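Local coordinates for protein mosquitocidal toxin (Lysinibacillus sphaericus, PDB 2VSE) that is a mosquitocidal holotoxin that joins an ADP-ribosyltransferase unit to ricin-B-like lectin domains, which probably bind carbohydrate, at residues Val725-Ile730 / Ala812-Ile817; Ser706-Phe711 / Leu824-Leu829. All blocks are in the same frame, centred on the assembly; numbering follows the deposited sequence.

Interaction 1. Residues Val725-Ile730 / Ala812-Ile817; sequences VIFDNI and ANNTPI
V725-D728 runs antiparallel to the turn-bearing loop 812-816, with V725 bridged to P816 (CA to CA 4.1 Å) and two backbone bonds beside it. The contact lies in the C-terminal ricin-B-type domain, a β-trefoil, where the hairpin strand 724-728 meets the loop leading into strand 817-821. I726 N gives its hydrogen to T815 O (2.9 Å), and N814 N gives its own to I726 O (2.9 Å), so both polar backbone atoms of I726 are used. A type II β-turn from A812 to T815 shapes the loop, and A812 O accepts from both T815 N and T815 OG1 on one face of its carbonyl plane.

N813 carries most of the polar side-chain contact, both ends of its amide being bonded to D728. With CG anti to its own carbonyl carbon (chi1 -79°), its amide lies over the F727 ring, the two planes only 13° apart and N813 CG 3.7 Å above the ring centre. The same amide pairs with D728 in two ways: OD1 accepts from D728 N at 2.9 Å, while ND2 donates to D728 OD2 at 3.1 Å, arriving 65° out of the carboxylate plane. These bonds fix the rotation of the amide above the ring. K713 forms a salt bridge with D728 OD1 and a weak bond to N813 OD1, which would favour a charged carboxylate here. N814 ND2 sits at the ring edge, near its plane, and a bound methylpentanediol, probably from the crystallisation liquor, lies close to F727.

On the inner side I726 and I817 cross at about a right angle, both packed against W830 and V806. Their outermost carbons, I726 CD1 and I817 CD1, are 4.1 Å apart.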
loop_
_atom_site.group_PDB
_atom_site.type_symbol
_atom_site.label_atom_id
_atom_site.label_comp_id
_atom_site.label_asym_id
_atom_site.label_seq_id
_atom_site.Cartn_x
_atom_site.Cartn_y
_atom_site.Cartn_z
ATOM N N VAL A 725 17.020 22.858 33.815
ATOM C CA VAL A 725 18.298 22.147 33.839
ATOM C C VAL A 725 18.122 20.772 33.223
ATOM O O VAL A 725 16.978 20.343 32.958
ATOM C CB VAL A 725 18.836 21.949 35.295
ATOM C CG1 VAL A 725 19.067 23.307 35.999
ATOM C CG2 VAL A 725 17.898 21.028 36.113
ATOM N N ILE A 726 19.232 20.064 33.025
ATOM C CA ILE A 726 19.192 18.659 32.593
ATOM C C ILE A 726 19.400 17.795 33.824
ATOM O O ILE A 726 20.123 18.170 34.725
ATOM C CB ILE A 726 20.307 18.334 31.552
ATOM C CG1 ILE A 726 19.921 17.161 30.649
ATOM C CG2 ILE A 726 21.657 18.037 32.252
ATOM C CD1 ILE A 726 18.780 17.419 29.684
ATOM N N PHE A 727 18.780 16.624 33.868
ATOM C CA PHE A 727 18.863 15.771 35.060
ATOM C C PHE A 727 18.349 14.368 34.726
ATOM O O PHE A 727 17.464 14.228 33.871
ATOM C CB PHE A 727 18.016 16.373 36.202
ATOM C CG PHE A 727 18.390 15.870 37.573
ATOM C CD1 PHE A 727 19.243 16.605 38.386
ATOM C CD2 PHE A 727 17.884 14.667 38.056
ATOM C CE1 PHE A 727 19.597 16.147 39.658
ATOM C CE2 PHE A 727 18.235 14.204 39.316
ATOM C CZ PHE A 727 19.098 14.960 40.124
ATOM N N ASP A 728 18.888 13.333 35.382
ATOM C CA ASP A 728 18.383 11.977 35.174
ATOM C C ASP A 728 16.855 11.961 35.258
ATOM O O ASP A 728 16.244 12.684 36.047
ATOM C CB ASP A 728 18.900 10.976 36.220
ATOM C CG ASP A 728 20.407 10.888 36.267
ATOM O OD1 ASP A 728 21.072 10.985 35.212
ATOM O OD2 ASP A 728 20.928 10.706 37.379
ATOM N N ASN A 729 16.228 11.135 34.441
ATOM C CA ASN A 729 14.788 10.922 34.539
ATOM C C ASN A 729 14.512 10.165 35.835
ATOM O O ASN A 729 14.899 9.001 35.979
ATOM C CB ASN A 729 14.285 10.114 33.338
ATOM C CG ASN A 729 12.727 9.995 33.267
ATOM O OD1 ASN A 729 12.009 10.100 34.268
ATOM N ND2 ASN A 729 12.226 9.771 32.054
ATOM N N ILE A 730 13.887 10.849 36.792
ATOM C CA ILE A 730 13.539 10.234 38.075
ATOM C C ILE A 730 12.033 10.275 38.311
ATOM O O ILE A 730 11.556 10.054 39.417
ATOM C CB ILE A 730 14.318 10.842 39.277
ATOM C CG1 ILE A 730 14.308 12.376 39.217
ATOM C CG2 ILE A 730 15.748 10.260 39.310
ATOM C CD1 ILE A 730 14.650 13.072 40.529
ATOM N N ALA A 812 26.284 16.252 33.088
ATOM C CA ALA A 812 26.215 16.130 34.533
ATOM C C ALA A 812 24.874 16.697 35.006
ATOM O O ALA A 812 24.391 17.707 34.486
ATOM C CB ALA A 812 27.384 16.842 35.206
ATOM N N ASN A 813 24.270 16.022 35.977
ATOM C CA ASN A 813 23.069 16.514 36.630
ATOM C C ASN A 813 23.193 17.985 37.044
ATOM O O ASN A 813 24.215 18.398 37.639
ATOM C CB ASN A 813 22.734 15.649 37.862
ATOM C CG ASN A 813 22.057 14.324 37.501
ATOM O OD1 ASN A 813 21.374 14.206 36.473
ATOM N ND2 ASN A 813 22.224 13.323 38.371
ATOM N N ASN A 814 22.151 18.751 36.707
ATOM C CA ASN A 814 22.007 20.174 37.052
ATOM C C ASN A 814 22.708 21.147 36.110
ATOM O O ASN A 814 22.717 22.358 36.374
ATOM C CB ASN A 814 22.370 20.465 38.522
ATOM C CG ASN A 814 21.289 20.006 39.488
ATOM O OD1 ASN A 814 20.132 20.433 39.385
ATOM N ND2 ASN A 814 21.650 19.149 40.427
ATOM N N THR A 815 23.277 20.638 35.024
ATOM C CA THR A 815 23.804 21.501 33.982
ATOM C C THR A 815 22.615 22.271 33.409
ATOM O O THR A 815 21.622 21.660 33.032
ATOM C CB THR A 815 24.475 20.676 32.875
ATOM O OG1 THR A 815 25.498 19.850 33.445
ATOM C CG2 THR A 815 25.068 21.583 31.820
ATOM N N PRO A 816 22.681 23.608 33.394
ATOM C CA PRO A 816 21.566 24.404 32.871
ATOM C C PRO A 816 21.264 24.148 31.394
ATOM O O PRO A 816 22.146 23.713 30.652
ATOM C CB PRO A 816 22.055 25.846 33.049
ATOM C CG PRO A 816 23.487 25.750 33.195
ATOM C CD PRO A 816 23.780 24.456 33.874
ATOM N N ILE A 817 20.021 24.427 30.991
ATOM C CA ILE A 817 19.651 24.513 29.586
ATOM C C ILE A 817 19.822 25.980 29.253
ATOM O O ILE A 817 19.387 26.839 30.026
ATOM C CB ILE A 817 18.180 24.045 29.370
ATOM C CG1 ILE A 817 17.908 22.722 30.100
ATOM C CG2 ILE A 817 17.830 23.882 27.893
ATOM C CD1 ILE A 817 18.638 21.501 29.521
#

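Interaction 2. Residues Ser706-Phe711 / Leu824-Leu829; sequences SSKKNF and LNDNQL
S707 and K708, where the first strand of this β-trefoil domain turns into a loop, meet D826 and L829 at the short 3-10 turn before the closing strand 830-834. Q828 and L829 are the first two residues of a Q-x-W signature, as in other ricin-B-type domains. The direct backbone link is K708 N to L829 O at 2.9 Å, nearly straight at the hydrogen although the donor stands 41° above the carbonyl plane.

S707 carries its OG anti to the backbone N (chi1 179°), which brings OG to 3.7 Å from D826 O, while the same oxygen accepts from K709 N in an ST turn. OG is also bonded to a water that donates to D826 O at 3.1 Å and to L829 O at 2.8 Å. That water therefore ties the serine to two carbonyls to which it is not directly bonded, and L829 O receives both the water and K708 N.

The lysines present their methylene groups to this turn. K708 runs nearly extended to CE before bending at its last torsion; its stem lies side by side with L829, CB to CB 3.7 Å, and its CD passes 3.7 Å from D826 OD1. K709 crosses D826 at about a right angle, with K709 CB 3.9 Å from D826 CB, then bends at chi2 and again at chi4. Its NZ remains 4.8 Å from D826 OD2, so any attraction between these opposite charges acts over distance and without a salt bridge. F811 touches both S707 and K709. N827 turns away from the strand end, its ND2 held by V806 O. K708 NZ is likewise engaged elsewhere, donating to the backbone oxygens of K789 and D790.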
loop_
_atom_site.group_PDB
_atom_site.type_symbol
_atom_site.label_atom_id
_atom_site.label_comp_id
_atom_site.label_asym_id
_atom_site.label_seq_id
_atom_site.Cartn_x
_atom_site.Cartn_y
_atom_site.Cartn_z
ATOM N N SER A 706 13.533 14.529 26.411
ATOM C CA SER A 706 14.816 13.878 26.615
ATOM C C SER A 706 15.825 14.212 25.533
ATOM O O SER A 706 15.460 14.498 24.376
ATOM C CB SER A 706 14.647 12.369 26.746
ATOM O OG SER A 706 14.503 11.784 25.481
ATOM N N SER A 707 17.098 14.158 25.901
ATOM C CA SER A 707 18.130 14.540 24.972
ATOM C C SER A 707 18.493 13.401 24.020
ATOM O O SER A 707 18.708 12.253 24.438
ATOM C CB SER A 707 19.371 14.983 25.718
ATOM O OG SER A 707 20.337 15.317 24.759
ATOM N N LYS A 708 18.593 13.728 22.736
ATOM C CA LYS A 708 19.129 12.776 21.765
ATOM C C LYS A 708 20.515 12.266 22.185
ATOM O O LYS A 708 20.852 11.121 21.919
ATOM C CB LYS A 708 19.227 13.421 20.382
ATOM C CG LYS A 708 19.592 12.419 19.293
ATOM C CD LYS A 708 20.141 13.080 18.042
ATOM C CE LYS A 708 20.451 12.021 16.976
ATOM N NZ LYS A 708 19.216 11.284 16.616
ATOM N N LYS A 709 21.335 13.100 22.829
ATOM C CA LYS A 709 22.648 12.584 23.267
ATOM C C LYS A 709 22.553 11.446 24.309
ATOM O O LYS A 709 23.320 10.496 24.259
ATOM C CB LYS A 709 23.595 13.677 23.764
ATOM C CG LYS A 709 24.934 13.073 24.174
ATOM C CD LYS A 709 26.101 13.852 23.622
ATOM C CE LYS A 709 27.429 13.101 23.886
ATOM N NZ LYS A 709 27.757 12.060 22.864
ATOM N N ASN A 710 21.597 11.566 25.232
ATOM C CA ASN A 710 21.401 10.637 26.333
ATOM C C ASN A 710 19.927 10.615 26.690
ATOM O O ASN A 710 19.397 11.570 27.247
ATOM C CB ASN A 710 22.208 11.088 27.554
ATOM C CG ASN A 710 22.239 10.039 28.660
ATOM O OD1 ASN A 710 21.305 9.233 28.824
ATOM N ND2 ASN A 710 23.329 10.044 29.430
ATOM N N PHE A 711 19.257 9.517 26.395
ATOM C CA PHE A 711 17.802 9.464 26.510
ATOM C C PHE A 711 17.294 9.540 27.952
ATOM O O PHE A 711 16.106 9.802 28.183
ATOM C CB PHE A 711 17.239 8.224 25.807
ATOM C CG PHE A 711 17.418 6.932 26.584
ATOM C CD1 PHE A 711 16.524 6.572 27.602
ATOM C CD2 PHE A 711 18.472 6.059 26.283
ATOM C CE1 PHE A 711 16.686 5.379 28.325
ATOM C CE2 PHE A 711 18.648 4.865 27.000
ATOM C CZ PHE A 711 17.752 4.525 28.021
ATOM N N LEU A 824 22.694 21.752 15.045
ATOM C CA LEU A 824 22.251 20.354 15.010
ATOM C C LEU A 824 23.174 19.413 15.808
ATOM O O LEU A 824 23.319 18.229 15.476
ATOM C CB LEU A 824 22.027 19.837 13.568
ATOM C CG LEU A 824 20.990 20.551 12.687
ATOM C CD1 LEU A 824 21.093 20.110 11.228
ATOM C CD2 LEU A 824 19.556 20.421 13.227
ATOM N N ASN A 825 23.806 19.945 16.843
ATOM C CA ASN A 825 24.546 19.128 17.793
ATOM C C ASN A 825 23.587 18.239 18.590
ATOM O O ASN A 825 22.425 18.596 18.840
ATOM C CB ASN A 825 25.294 20.007 18.792
ATOM C CG ASN A 825 26.482 20.723 18.191
ATOM O OD1 ASN A 825 27.007 20.359 17.130
ATOM N ND2 ASN A 825 26.926 21.763 18.894
ATOM N N ASP A 826 24.092 17.097 19.033
ATOM C CA ASP A 826 23.290 16.156 19.807
ATOM C C ASP A 826 22.714 16.767 21.077
ATOM O O ASP A 826 21.618 16.395 21.494
ATOM C CB ASP A 826 24.088 14.893 20.137
ATOM C CG ASP A 826 24.322 14.017 18.910
ATOM O OD1 ASP A 826 23.672 14.225 17.859
ATOM O OD2 ASP A 826 25.170 13.116 18.984
ATOM N N ASN A 827 23.434 17.704 21.687
ATOM C CA ASN A 827 22.910 18.361 22.867
ATOM C C ASN A 827 21.911 19.460 22.515
ATOM O O ASN A 827 21.531 20.219 23.399
ATOM C CB ASN A 827 24.052 18.954 23.676
ATOM C CG ASN A 827 24.783 20.006 22.907
ATOM O OD1 ASN A 827 25.221 19.747 21.788
ATOM N ND2 ASN A 827 24.876 21.215 23.460
ATOM N N GLN A 828 21.506 19.555 21.241
ATOM C CA GLN A 828 20.452 20.508 20.797
ATOM C C GLN A 828 19.236 19.794 20.192
ATOM O O GLN A 828 18.308 20.439 19.697
ATOM C CB GLN A 828 20.990 21.516 19.774
ATOM C CG GLN A 828 22.220 22.259 20.265
ATOM C CD GLN A 828 22.810 23.141 19.213
ATOM O OE1 GLN A 828 22.982 22.734 18.045
ATOM N NE2 GLN A 828 23.142 24.361 19.609
ATOM N N LEU A 829 19.252 18.463 20.241
ATOM C CA LEU A 829 18.200 17.639 19.650
ATOM C C LEU A 829 17.417 16.884 20.738
ATOM O O LEU A 829 17.992 16.424 21.729
ATOM C CB LEU A 829 18.783 16.685 18.598
ATOM C CG LEU A 829 19.179 17.435 17.304
ATOM C CD1 LEU A 829 20.319 16.744 16.594
ATOM C CD2 LEU A 829 17.987 17.652 16.336
HETATM O O HOH W 1 19.688 17.478 23.688
#

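In the fold
Both contacts belong to one β-trefoil domain, on the same side of the chain's centre, their own centres 13 Å apart and their nearest atoms about 5 Å apart. Each is partly buried and joins the domain's N-terminal portion to its C-terminal one. Interaction 1 is the more extensive: it pairs a hairpin strand with a loop through backbone bonds, sends isoleucines inward and places an amide-ring stack outward. Interaction 2 relies on one direct bond, a bridging water and lysine stems at a strand end. K713 and W830 link their surroundings: K713, paired with D728, bonds through its backbone to S707, and W830, which I726 touches, follows L829.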